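Local coordinates for uncharacterized protein CPE2226 (Clostridium perfringens, PDB 3O6U) that is of unknown function but belongs to the FMN-binding domain family and so may bind flavin mononucleotide, at residues D6-T11 against K20-I25; A35-F40 against P71-A76; S62-A67 against T89-S94; S83-I88 against N96-L101. All coordinates share one frame; numbering follows the deposited sequence.

Contact 1. Residues D6-T11 against K20-I25; sequences DYTVET and KAKLSI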
loop_
_atom_site.group_PDB
_atom_site.type_symbol
_atom_site.label_atom_id
_atom_site.label_comp_id
_atom_site.label_asym_id
_atom_site.label_seq_id
_atom_site.Cartn_x
_atom_site.Cartn_y
_atom_site.Cartn_z
ATOM N N ASP A 6 -8.841 11.142 -6.664
ATOM C CA ASP A 6 -8.605 9.916 -5.913
ATOM C C ASP A 6 -8.060 8.868 -6.877
ATOM O O ASP A 6 -8.570 8.714 -7.978
ATOM C CB ASP A 6 -9.894 9.392 -5.262
ATOM C CG ASP A 6 -10.405 10.305 -4.155
ATOM O OD1 ASP A 6 -11.488 10.905 -4.298
ATOM O OD2 ASP A 6 -9.720 10.437 -3.126
ATOM N N TYR A 7 -7.003 8.171 -6.469
ATOM C CA TYR A 7 -6.439 7.113 -7.299
ATOM C C TYR A 7 -6.247 5.864 -6.449
ATOM O O TYR A 7 -5.846 5.919 -5.292
ATOM C CB TYR A 7 -5.121 7.556 -7.955
ATOM C CG TYR A 7 -5.222 8.903 -8.621
ATOM C CD1 TYR A 7 -5.480 9.030 -9.976
ATOM C CD2 TYR A 7 -5.094 10.057 -7.870
ATOM C CE1 TYR A 7 -5.596 10.284 -10.560
ATOM C CE2 TYR A 7 -5.209 11.298 -8.433
ATOM C CZ TYR A 7 -5.464 11.418 -9.775
ATOM O OH TYR A 7 -5.589 12.678 -10.311
ATOM N N THR A 8 -6.579 4.738 -7.057
ATOM C CA THR A 8 -6.506 3.452 -6.414
ATOM C C THR A 8 -5.792 2.456 -7.304
ATOM O O THR A 8 -6.055 2.357 -8.507
ATOM C CB THR A 8 -7.930 2.905 -6.135
ATOM O OG1 THR A 8 -8.527 3.658 -5.074
ATOM C CG2 THR A 8 -7.896 1.403 -5.756
ATOM N N VAL A 9 -4.866 1.728 -6.709
ATOM C CA VAL A 9 -4.187 0.682 -7.431
ATOM C C VAL A 9 -4.273 -0.578 -6.565
ATOM O O VAL A 9 -4.344 -0.500 -5.342
ATOM C CB VAL A 9 -2.737 1.080 -7.742
ATOM C CG1 VAL A 9 -1.872 0.963 -6.523
ATOM C CG2 VAL A 9 -2.227 0.253 -8.841
ATOM N N GLU A 10 -4.273 -1.734 -7.217
ATOM C CA GLU A 10 -4.396 -3.015 -6.547
ATOM C C GLU A 10 -3.601 -4.096 -7.259
ATOM O O GLU A 10 -3.476 -4.052 -8.477
ATOM C CB GLU A 10 -5.862 -3.416 -6.543
ATOM C CG GLU A 10 -6.108 -4.818 -6.069
ATOM C CD GLU A 10 -7.581 -5.096 -5.902
ATOM O OE1 GLU A 10 -8.263 -4.239 -5.298
ATOM O OE2 GLU A 10 -8.053 -6.161 -6.365
ATOM N N THR A 11 -3.058 -5.056 -6.505
ATOM C CA THR A 11 -2.316 -6.171 -7.098
ATOM C C THR A 11 -3.266 -7.006 -7.960
ATOM O O THR A 11 -4.389 -7.281 -7.558
ATOM C CB THR A 11 -1.675 -7.078 -6.024
ATOM O OG1 THR A 11 -2.657 -7.463 -5.056
ATOM C CG2 THR A 11 -0.541 -6.352 -5.324
ATOM N N LYS A 20 -4.149 -9.932 -1.286
ATOM C CA LYS A 20 -3.916 -8.925 -2.306
ATOM C C LYS A 20 -3.566 -7.642 -1.555
ATOM O O LYS A 20 -3.723 -7.552 -0.333
ATOM C CB LYS A 20 -5.160 -8.652 -3.128
ATOM C CG LYS A 20 -5.451 -9.706 -4.152
ATOM C CD LYS A 20 -6.742 -9.382 -4.861
ATOM C CE LYS A 20 -7.017 -10.379 -5.972
ATOM N NZ LYS A 20 -8.279 -10.035 -6.695
ATOM N N ALA A 21 -3.072 -6.650 -2.286
ATOM C CA ALA A 21 -2.803 -5.359 -1.660
ATOM C C ALA A 21 -3.357 -4.188 -2.491
ATOM O O ALA A 21 -3.300 -4.157 -3.731
ATOM C CB ALA A 21 -1.326 -5.186 -1.347
ATOM N N LYS A 22 -3.871 -3.219 -1.749
ATOM C CA LYS A 22 -4.536 -2.061 -2.288
ATOM C C LYS A 22 -3.929 -0.772 -1.757
ATOM O O LYS A 22 -3.663 -0.659 -0.562
ATOM C CB LYS A 22 -6.002 -2.140 -1.835
ATOM C CG LYS A 22 -6.992 -1.545 -2.780
ATOM C CD LYS A 22 -8.357 -1.476 -2.147
ATOM C CE LYS A 22 -9.242 -0.516 -2.918
ATOM N NZ LYS A 22 -10.657 -0.973 -2.965
ATOM N N LEU A 23 -3.682 0.176 -2.648
ATOM C CA LEU A 23 -3.211 1.479 -2.225
ATOM C C LEU A 23 -4.122 2.565 -2.792
ATOM O O LEU A 23 -4.345 2.629 -4.008
ATOM C CB LEU A 23 -1.779 1.749 -2.696
ATOM C CG LEU A 23 -1.241 3.173 -2.477
ATOM C CD1 LEU A 23 -1.317 3.559 -0.997
ATOM C CD2 LEU A 23 0.200 3.250 -2.989
ATOM N N SER A 24 -4.683 3.388 -1.905
ATOM C CA SER A 24 -5.473 4.520 -2.354
ATOM C C SER A 24 -4.808 5.805 -1.907
ATOM O O SER A 24 -4.199 5.863 -0.836
ATOM C CB SER A 24 -6.895 4.520 -1.786
ATOM O OG SER A 24 -7.734 3.724 -2.586
ATOM N N ILE A 25 -4.902 6.822 -2.755
ATOM C CA ILE A 25 -4.404 8.119 -2.370
ATOM C C ILE A 25 -5.386 9.212 -2.771
ATOM O O ILE A 25 -6.292 9.015 -3.593
ATOM C CB ILE A 25 -2.987 8.463 -2.974
ATOM C CG1 ILE A 25 -3.007 8.432 -4.507
ATOM C CG2 ILE A 25 -1.939 7.513 -2.402
ATOM C CD1 ILE A 25 -1.796 9.131 -5.119
#
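Y7, V9 and T11 pair with I25, L23 and A21 across a two-stranded antiparallel hairpin, the first two strands of the small sheet in this FMN-binding-type domain. Y7–I25 and V9–L23 are hydrogen-bonded pairs, each closed by two N–H···O=C bonds; V9 N reaches L23 O at 2.9 Å. T8–S24 between these two and E10–K22 beyond V9–L23 are non-hydrogen-bonded pairs, where CA–H groups lean on carbonyl oxygens, as T8 CA does on L23 O.

Alternation sorts the side chains by character. Y7, V9, L23 and I25 share one face, with V9 CG1 3.9 Å from L23 CB; branched and aromatic residues suit it because helix 92-111 packs there, V105 meeting Y7 and L23, and L101 meeting V9. The other face carries T8, E10, K22 and S24, polar groups fit for a more open surface. K22 CE rests 3.7 Å from T8 CG2, and D6 turns its carboxylate to K26. E10 OE2 and K20 NZ form a long salt bridge of 3.9 Å.

At the far end T11 N still donates to A21 O, but the return bond is made by a side chain. With chi1 at 51°, T11 OG1 sits between its own backbone N and carbonyl carbon and accepts from A21 N at 2.9 Å. Back on the polar face, the hydroxyls T8 OG1 and S24 OG hydrogen-bond at 2.6 Å.

Contact 2. Residues A35-F40 against P71-A76; sequences AKYNEF and PQLEKA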
loop_
_atom_site.group_PDB
_atom_site.type_symbol
_atom_site.label_atom_id
_atom_site.label_comp_id
_atom_site.label_asym_id
_atom_site.label_seq_id
_atom_site.Cartn_x
_atom_site.Cartn_y
_atom_site.Cartn_z
ATOM N N ALA A 35 -3.494 8.696 2.262
ATOM C CA ALA A 35 -2.914 7.476 1.725
ATOM C C ALA A 35 -3.457 6.281 2.525
ATOM O O ALA A 35 -3.302 6.231 3.746
ATOM C CB ALA A 35 -1.403 7.532 1.804
ATOM N N LYS A 36 -4.112 5.339 1.834
ATOM C CA LYS A 36 -4.675 4.140 2.478
ATOM C C LYS A 36 -4.134 2.849 1.874
ATOM O O LYS A 36 -4.373 2.537 0.708
ATOM C CB LYS A 36 -6.219 4.147 2.419
ATOM C CG LYS A 36 -6.885 3.005 3.224
ATOM C CD LYS A 36 -8.229 3.431 3.852
ATOM C CE LYS A 36 -9.389 2.453 3.568
ATOM N NZ LYS A 36 -9.225 1.072 4.130
ATOM N N TYR A 37 -3.390 2.096 2.670
ATOM C CA TYR A 37 -2.814 0.855 2.167
ATOM C C TYR A 37 -3.222 -0.363 2.985
ATOM O O TYR A 37 -3.038 -0.395 4.195
ATOM C CB TYR A 37 -1.276 0.966 2.123
ATOM C CG TYR A 37 -0.557 -0.325 1.804
ATOM C CD1 TYR A 37 -0.440 -0.775 0.491
ATOM C CD2 TYR A 37 0.009 -1.098 2.816
ATOM C CE1 TYR A 37 0.223 -1.968 0.192
ATOM C CE2 TYR A 37 0.669 -2.291 2.529
ATOM C CZ TYR A 37 0.777 -2.718 1.216
ATOM O OH TYR A 37 1.435 -3.890 0.921
ATOM N N ASN A 38 -3.761 -1.367 2.306
ATOM C CA ASN A 38 -4.175 -2.589 2.960
ATOM C C ASN A 38 -3.850 -3.877 2.237
ATOM O O ASN A 38 -4.101 -4.004 1.034
ATOM C CB ASN A 38 -5.698 -2.613 3.160
ATOM C CG ASN A 38 -6.176 -1.633 4.188
ATOM O OD1 ASN A 38 -6.000 -1.839 5.388
ATOM N ND2 ASN A 38 -6.778 -0.551 3.729
ATOM N N GLU A 39 -3.253 -4.811 2.979
ATOM C CA GLU A 39 -3.091 -6.175 2.488
ATOM C C GLU A 39 -4.415 -6.822 2.983
ATOM O O GLU A 39 -4.943 -6.476 4.038
ATOM C CB GLU A 39 -1.852 -6.828 3.061
ATOM C CG GLU A 39 -0.595 -6.119 2.520
ATOM C CD GLU A 39 0.668 -6.422 3.308
ATOM O OE1 GLU A 39 0.597 -7.201 4.283
ATOM O OE2 GLU A 39 1.739 -5.877 2.952
ATOM N N PHE A 40 -4.960 -7.739 2.207
ATOM C CA PHE A 40 -6.277 -8.272 2.543
ATOM C C PHE A 40 -6.587 -9.530 1.764
ATOM O O PHE A 40 -6.010 -9.794 0.715
ATOM C CB PHE A 40 -7.339 -7.184 2.259
ATOM C CG PHE A 40 -7.530 -6.874 0.791
ATOM C CD1 PHE A 40 -8.541 -7.501 0.056
ATOM C CD2 PHE A 40 -6.703 -5.961 0.139
ATOM C CE1 PHE A 40 -8.727 -7.222 -1.308
ATOM C CE2 PHE A 40 -6.882 -5.681 -1.218
ATOM C CZ PHE A 40 -7.896 -6.316 -1.941
ATOM N N PRO A 71 0.181 1.478 8.554
ATOM C CA PRO A 71 -0.039 2.908 8.777
ATOM C C PRO A 71 1.289 3.659 8.640
ATOM O O PRO A 71 1.298 4.827 8.261
ATOM C CB PRO A 71 -0.619 2.971 10.186
ATOM C CG PRO A 71 -1.111 1.563 10.464
ATOM C CD PRO A 71 -0.144 0.681 9.745
ATOM N N GLN A 72 2.414 3.010 8.935
ATOM C CA GLN A 72 3.703 3.680 8.757
ATOM C C GLN A 72 3.977 3.981 7.289
ATOM O O GLN A 72 4.368 5.106 6.946
ATOM C CB GLN A 72 4.848 2.851 9.345
ATOM C CG GLN A 72 4.838 2.923 10.865
ATOM C CD GLN A 72 5.915 2.097 11.529
ATOM O OE1 GLN A 72 7.014 1.937 10.996
ATOM N NE2 GLN A 72 5.612 1.587 12.723
ATOM N N LEU A 73 3.744 2.992 6.425
ATOM C CA LEU A 73 3.977 3.153 4.996
ATOM C C LEU A 73 3.122 4.289 4.448
ATOM O O LEU A 73 3.583 5.101 3.626
ATOM C CB LEU A 73 3.680 1.831 4.280
ATOM C CG LEU A 73 4.640 0.710 4.693
ATOM C CD1 LEU A 73 4.102 -0.630 4.280
ATOM C CD2 LEU A 73 5.999 0.951 4.070
ATOM N N GLU A 74 1.882 4.348 4.914
ATOM C CA GLU A 74 0.965 5.391 4.499
ATOM C C GLU A 74 1.538 6.768 4.817
ATOM O O GLU A 74 1.547 7.659 3.957
ATOM C CB GLU A 74 -0.385 5.242 5.223
ATOM C CG GLU A 74 -1.196 4.002 4.837
ATOM C CD GLU A 74 -2.488 3.889 5.640
ATOM O OE1 GLU A 74 -2.727 4.759 6.499
ATOM O OE2 GLU A 74 -3.261 2.934 5.422
ATOM N N LYS A 75 2.032 6.943 6.042
ATOM C CA LYS A 75 2.556 8.241 6.468
ATOM C C LYS A 75 3.832 8.632 5.748
ATOM O O LYS A 75 3.975 9.777 5.315
ATOM C CB LYS A 75 2.798 8.255 7.973
ATOM C CG LYS A 75 1.563 8.041 8.803
ATOM C CD LYS A 75 1.950 7.937 10.266
ATOM C CE LYS A 75 0.933 7.125 11.068
ATOM N NZ LYS A 75 1.381 5.707 11.303
ATOM N N ALA A 76 4.750 7.677 5.622
ATOM C CA ALA A 76 6.023 7.907 4.943
ATOM C C ALA A 76 5.782 8.366 3.518
ATOM O O ALA A 76 6.554 9.148 2.976
ATOM C CB ALA A 76 6.876 6.644 4.942
#
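E74 reaches from helix 66-80 to the backbone of strand 32-41, passing A35 and ending at Y37. Its CG lies anti to the carbonyl carbon (chi1 -68°), 3.3 Å from A35 O, and the chain stays extended beyond it. At the strand, E74 OE2 accepts from Y37 N at 2.9 Å in a nearly straight bond (169°), the donor arriving on the anti side and 31° out of the carboxylate plane. Glutamate suits the place: its length spans the gap, and OE2 also pairs with R49, which may help keep the group charged. Small A35 lets the helix come close, its CB 3.7 Å from E74 O.

Y37 and L73 lie side by side and point the same way, L73 CD1 approaching Y37 CE2 obliquely at 4.2 Å. The tyrosine adds a polar tip to this apolar flank: its OH donates to E39 OE2 at 2.9 Å, on the anti lone pair, and Q97 also bonds to it.

Segments 35-40 and 71-76 run roughly antiparallel. Y37 continues inward to an edge-to-face stack with F98 of helix 92-111, while strand 19-27 flanks 35-40 within the sheet.

Contact 3. Residues S62-A67 against T89-S94; sequences SGIGPA and TGATSS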
loop_
_atom_site.group_PDB
_atom_site.type_symbol
_atom_site.label_atom_id
_atom_site.label_comp_id
_atom_site.label_asym_id
_atom_site.label_seq_id
_atom_site.Cartn_x
_atom_site.Cartn_y
_atom_site.Cartn_z
ATOM N N SER A 62 9.651 -11.173 13.354
ATOM C CA SER A 62 10.484 -10.078 12.869
ATOM C C SER A 62 10.457 -8.862 13.760
ATOM O O SER A 62 11.323 -8.002 13.659
ATOM C CB SER A 62 9.972 -9.643 11.494
ATOM O OG SER A 62 8.822 -8.812 11.640
ATOM N N GLY A 63 9.430 -8.783 14.599
ATOM C CA GLY A 63 9.255 -7.637 15.476
ATOM C C GLY A 63 8.214 -6.619 14.998
ATOM O O GLY A 63 8.054 -5.576 15.643
ATOM N N ILE A 64 7.503 -6.898 13.895
ATOM C CA ILE A 64 6.507 -5.947 13.376
ATOM C C ILE A 64 5.522 -6.488 12.325
ATOM O O ILE A 64 5.916 -7.131 11.354
ATOM C CB ILE A 64 7.220 -4.639 12.798
ATOM C CG1 ILE A 64 6.206 -3.498 12.680
ATOM C CG2 ILE A 64 7.855 -4.894 11.441
ATOM C CD1 ILE A 64 6.749 -2.267 11.957
ATOM N N GLY A 65 4.240 -6.199 12.563
ATOM C CA GLY A 65 3.150 -6.612 11.688
ATOM C C GLY A 65 2.388 -5.481 10.993
ATOM O O GLY A 65 2.602 -4.292 11.271
ATOM N N PRO A 66 1.413 -5.877 10.135
ATOM C CA PRO A 66 0.579 -4.939 9.357
ATOM C C PRO A 66 -0.043 -3.790 10.126
ATOM O O PRO A 66 -0.058 -2.649 9.658
ATOM C CB PRO A 66 -0.501 -5.853 8.748
ATOM C CG PRO A 66 0.020 -7.256 8.938
ATOM C CD PRO A 66 0.833 -7.222 10.181
ATOM N N ALA A 67 -0.554 -4.133 11.290
ATOM C CA ALA A 67 -1.172 -3.191 12.206
ATOM C C ALA A 67 -0.221 -2.025 12.439
ATOM O O ALA A 67 -0.657 -0.886 12.561
ATOM C CB ALA A 67 -1.518 -3.893 13.501
ATOM N N THR A 89 12.310 -2.121 8.463
ATOM C CA THR A 89 13.007 -3.258 9.042
ATOM C C THR A 89 12.009 -4.252 9.620
ATOM O O THR A 89 11.234 -3.900 10.508
ATOM C CB THR A 89 13.919 -2.794 10.205
ATOM O OG1 THR A 89 14.493 -1.520 9.881
ATOM C CG2 THR A 89 15.021 -3.817 10.471
ATOM N N GLY A 90 12.042 -5.482 9.109
ATOM C CA GLY A 90 11.172 -6.536 9.599
ATOM C C GLY A 90 9.890 -6.693 8.807
ATOM O O GLY A 90 9.037 -7.529 9.126
ATOM N N ALA A 91 9.765 -5.880 7.765
ATOM C CA ALA A 91 8.592 -5.877 6.891
ATOM C C ALA A 91 9.088 -5.377 5.549
ATOM O O ALA A 91 8.520 -4.450 4.966
ATOM C CB ALA A 91 7.506 -4.918 7.455
ATOM N N THR A 92 10.159 -6.000 5.073
ATOM C CA THR A 92 10.794 -5.609 3.819
ATOM C C THR A 92 9.948 -5.956 2.613
ATOM O O THR A 92 9.948 -5.250 1.608
ATOM C CB THR A 92 12.194 -6.283 3.678
ATOM O OG1 THR A 92 13.087 -5.733 4.654
ATOM C CG2 THR A 92 12.777 -6.051 2.289
ATOM N N SER A 93 9.226 -7.056 2.733
ATOM C CA SER A 93 8.363 -7.559 1.675
ATOM C C SER A 93 7.244 -6.560 1.378
ATOM O O SER A 93 7.051 -6.144 0.235
ATOM C CB SER A 93 7.779 -8.904 2.118
ATOM O OG SER A 93 7.479 -9.716 1.006
ATOM N N SER A 94 6.513 -6.173 2.415
ATOM C CA SER A 94 5.428 -5.220 2.261
ATOM C C SER A 94 5.944 -3.837 1.839
ATOM O O SER A 94 5.311 -3.141 1.041
ATOM C CB SER A 94 4.643 -5.151 3.564
ATOM O OG SER A 94 4.110 -6.434 3.857
#
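S62 touches G90 where the end of helix 52-62 meets the turn leading into helix 92-111. Its CB already lies 3.3 Å from G90 O. One bond further, OG stands between the backbone N and carbonyl carbon of its own residue (chi1 79°), which carries it to 2.8 Å from G90 O. The hydroxyl donates this hydrogen bond in the plane of the carbonyl, on a lone pair, with a C=O···OG angle of 126°. S62 OG in turn accepts from I64 N at 3.2 Å, closing an ST turn. M58 O, in the helix behind, is also within hydrogen-bonding range and would have to share the hydroxyl's one proton with G90 O. Serine suits the position because one short hydroxyl can serve both its own chain and the neighbouring turn.

I64 brings the apolar half of the contact. Its CG2 points at the turn, 3.6 Å from T89 O and 4.0 Å from A91 CB, the methyl of A91 being small enough to sit beside it. I64 also packs on Y69, Q72 and I88, so the branched side chain fills the junction between helix and loop.

The glycines answer to backbone shape. G63 and G90 both have positive phi, and a side chain at either would press on the preceding carbonyl oxygen; at G90 it would also crowd S62 O and I64 CG2. G65 and A91 then occupy the N-cap positions of helices 66-80 and 92-111. The arrangement is an ST turn at the C-terminal end of helix 52-62, followed by a glycine with positive phi, and its serine hydroxyl ties that helix end to the turn before helix 92-111.

Contact 4. Residues S83-I88 against N96-L101; sequences SDIDVI and NQFKKL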
loop_
_atom_site.group_PDB
_atom_site.type_symbol
_atom_site.label_atom_id
_atom_site.label_comp_id
_atom_site.label_asym_id
_atom_site.label_seq_id
_atom_site.Cartn_x
_atom_site.Cartn_y
_atom_site.Cartn_z
ATOM N N SER A 83 7.241 7.710 -4.163
ATOM C CA SER A 83 7.270 6.279 -3.881
ATOM C C SER A 83 8.584 5.867 -3.237
ATOM O O SER A 83 8.671 4.814 -2.610
ATOM C CB SER A 83 7.111 5.488 -5.183
ATOM O OG SER A 83 8.234 5.668 -6.041
ATOM N N ASP A 84 9.604 6.705 -3.389
ATOM C CA ASP A 84 10.923 6.386 -2.869
ATOM C C ASP A 84 11.000 6.498 -1.365
ATOM O O ASP A 84 11.524 7.478 -0.839
ATOM C CB ASP A 84 11.994 7.278 -3.524
ATOM C CG ASP A 84 13.377 7.114 -2.882
ATOM O OD1 ASP A 84 13.927 5.983 -2.900
ATOM O OD2 ASP A 84 13.908 8.123 -2.357
ATOM N N ILE A 85 10.463 5.502 -0.667
ATOM C CA ILE A 85 10.524 5.505 0.788
ATOM C C ILE A 85 11.522 4.448 1.259
ATOM O O ILE A 85 11.928 3.586 0.484
ATOM C CB ILE A 85 9.141 5.216 1.446
ATOM C CG1 ILE A 85 8.527 3.939 0.874
ATOM C CG2 ILE A 85 8.211 6.387 1.237
ATOM C CD1 ILE A 85 7.784 3.105 1.914
ATOM N N ASP A 86 11.917 4.530 2.527
ATOM C CA ASP A 86 12.863 3.586 3.124
ATOM C C ASP A 86 12.095 2.333 3.534
ATOM O O ASP A 86 10.996 2.439 4.089
ATOM C CB ASP A 86 13.517 4.198 4.371
ATOM C CG ASP A 86 13.905 5.658 4.181
ATOM O OD1 ASP A 86 14.558 5.987 3.160
ATOM O OD2 ASP A 86 13.560 6.481 5.061
ATOM N N VAL A 87 12.650 1.152 3.290
ATOM C CA VAL A 87 11.902 -0.028 3.668
ATOM C C VAL A 87 11.831 -0.100 5.185
ATOM O O VAL A 87 12.621 0.533 5.872
ATOM C CB VAL A 87 12.472 -1.341 2.999
ATOM C CG1 VAL A 87 12.799 -1.061 1.537
ATOM C CG2 VAL A 87 13.657 -1.891 3.733
ATOM N N ILE A 88 10.819 -0.775 5.713
ATOM C CA ILE A 88 10.707 -0.885 7.160
ATOM C C ILE A 88 11.286 -2.228 7.629
ATOM O O ILE A 88 10.846 -3.310 7.233
ATOM C CB ILE A 88 9.234 -0.726 7.641
ATOM C CG1 ILE A 88 8.779 0.723 7.451
ATOM C CG2 ILE A 88 9.108 -1.111 9.111
ATOM C CD1 ILE A 88 7.265 0.868 7.330
ATOM N N ASN A 96 8.476 -3.221 -0.073
ATOM C CA ASN A 96 8.742 -3.335 -1.507
ATOM C C ASN A 96 7.432 -3.447 -2.290
ATOM O O ASN A 96 7.260 -2.777 -3.304
ATOM C CB ASN A 96 9.641 -4.536 -1.774
ATOM C CG ASN A 96 11.094 -4.287 -1.364
ATOM O OD1 ASN A 96 11.870 -5.232 -1.216
ATOM N ND2 ASN A 96 11.468 -3.020 -1.201
ATOM N N GLN A 97 6.517 -4.307 -1.850
ATOM C CA GLN A 97 5.221 -4.376 -2.511
ATOM C C GLN A 97 4.576 -2.969 -2.509
ATOM O O GLN A 97 4.149 -2.484 -3.561
ATOM C CB GLN A 97 4.321 -5.381 -1.793
ATOM C CG GLN A 97 2.870 -5.374 -2.265
ATOM C CD GLN A 97 2.128 -6.630 -1.858
ATOM O OE1 GLN A 97 2.075 -7.595 -2.612
ATOM N NE2 GLN A 97 1.581 -6.636 -0.654
ATOM N N PHE A 98 4.528 -2.317 -1.339
ATOM C CA PHE A 98 3.975 -0.957 -1.204
ATOM C C PHE A 98 4.634 0.013 -2.176
ATOM O O PHE A 98 3.938 0.802 -2.829
ATOM C CB PHE A 98 4.169 -0.415 0.224
ATOM C CG PHE A 98 3.631 1.007 0.444
ATOM C CD1 PHE A 98 2.290 1.233 0.750
ATOM C CD2 PHE A 98 4.482 2.115 0.357
ATOM C CE1 PHE A 98 1.808 2.531 0.976
ATOM C CE2 PHE A 98 4.007 3.404 0.578
ATOM C CZ PHE A 98 2.665 3.614 0.884
ATOM N N LYS A 99 5.963 -0.041 -2.269
ATOM C CA LYS A 99 6.691 0.856 -3.158
ATOM C C LYS A 99 6.265 0.704 -4.611
ATOM O O LYS A 99 6.072 1.710 -5.288
ATOM C CB LYS A 99 8.218 0.686 -2.990
ATOM C CG LYS A 99 8.708 1.188 -1.611
ATOM C CD LYS A 99 10.199 0.958 -1.347
ATOM C CE LYS A 99 11.068 1.786 -2.281
ATOM N NZ LYS A 99 12.452 1.967 -1.766
ATOM N N LYS A 100 6.067 -0.528 -5.087
ATOM C CA LYS A 100 5.637 -0.719 -6.486
ATOM C C LYS A 100 4.250 -0.102 -6.761
ATOM O O LYS A 100 4.054 0.574 -7.775
ATOM C CB LYS A 100 5.662 -2.205 -6.872
ATOM C CG LYS A 100 7.084 -2.802 -6.975
ATOM C CD LYS A 100 7.055 -4.273 -7.399
ATOM C CE LYS A 100 8.456 -4.908 -7.459
ATOM N NZ LYS A 100 8.807 -5.684 -6.227
ATOM N N LEU A 101 3.303 -0.324 -5.847
ATOM C CA LEU A 101 1.954 0.250 -5.944
ATOM C C LEU A 101 2.035 1.795 -5.898
ATOM O O LEU A 101 1.340 2.477 -6.660
ATOM C CB LEU A 101 1.068 -0.298 -4.813
ATOM C CG LEU A 101 0.729 -1.797 -4.900
ATOM C CD1 LEU A 101 -0.093 -2.246 -3.704
ATOM C CD2 LEU A 101 -0.017 -2.058 -6.175
#
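K99 and I85 make the polar bond of this contact, between helix 92-111 and the irregular segment 83-88. K99 NZ donates to I85 O at 2.8 Å, nearly in line with the carbonyl (C=O···NZ angle 165°). A bend at chi3 (66°) sets CE beside the same oxygen, 3.4 Å away. The carbonyl belongs to a loop without regular backbone pairing, and a long lysine can supply its donor from the helix surface. Next to it, I85 N bonds weakly back to S83 O, spanning the inverse gamma turn centred on D84. I88 N finds its acceptor in S95 OG.

The lysine's methylenes are used as well. I85 and K99 slide past each other in opposite directions, I85 CG1 lying 3.7 Å from K99 CG, while I85 CD1 turns to F98 and meets CD2 at 3.8 Å, the two side chains crossing at about a right angle. V87 CG1 packs against N96 ND2.

D84 OD1 is 4.4 Å from K99 NZ, beyond a salt bridge and at most a weak, diffuse attraction, since D84 is poorly ordered. The chemistry thus divides K99 in two: an apolar stem that shields isoleucine, and a cationic tip that satisfies a loop carbonyl.

Overall arrangement
Along the chain contact 1 closes first, contact 2 follows, and contacts 3 and 4 each interleave with a neighbour: 2 crosses 3, and 3 crosses 4. Contacts 1 and 2 meet in one sheet, where strands 19-27 and 32-41 are adjacent; the centres of the two contacts are about 10 Å apart. Contacts 2 and 3 share helix 66-80, and contacts 3 and 4 share helix 92-111. That last helix also packs on the hairpin of contact 1, through L101 and Q97. Contacts 1 and 3 lie farthest apart, about 19 Å between centres, without touching. Sheet and helices thus form one compact layered unit, consistent with a single FMN-binding-type domain.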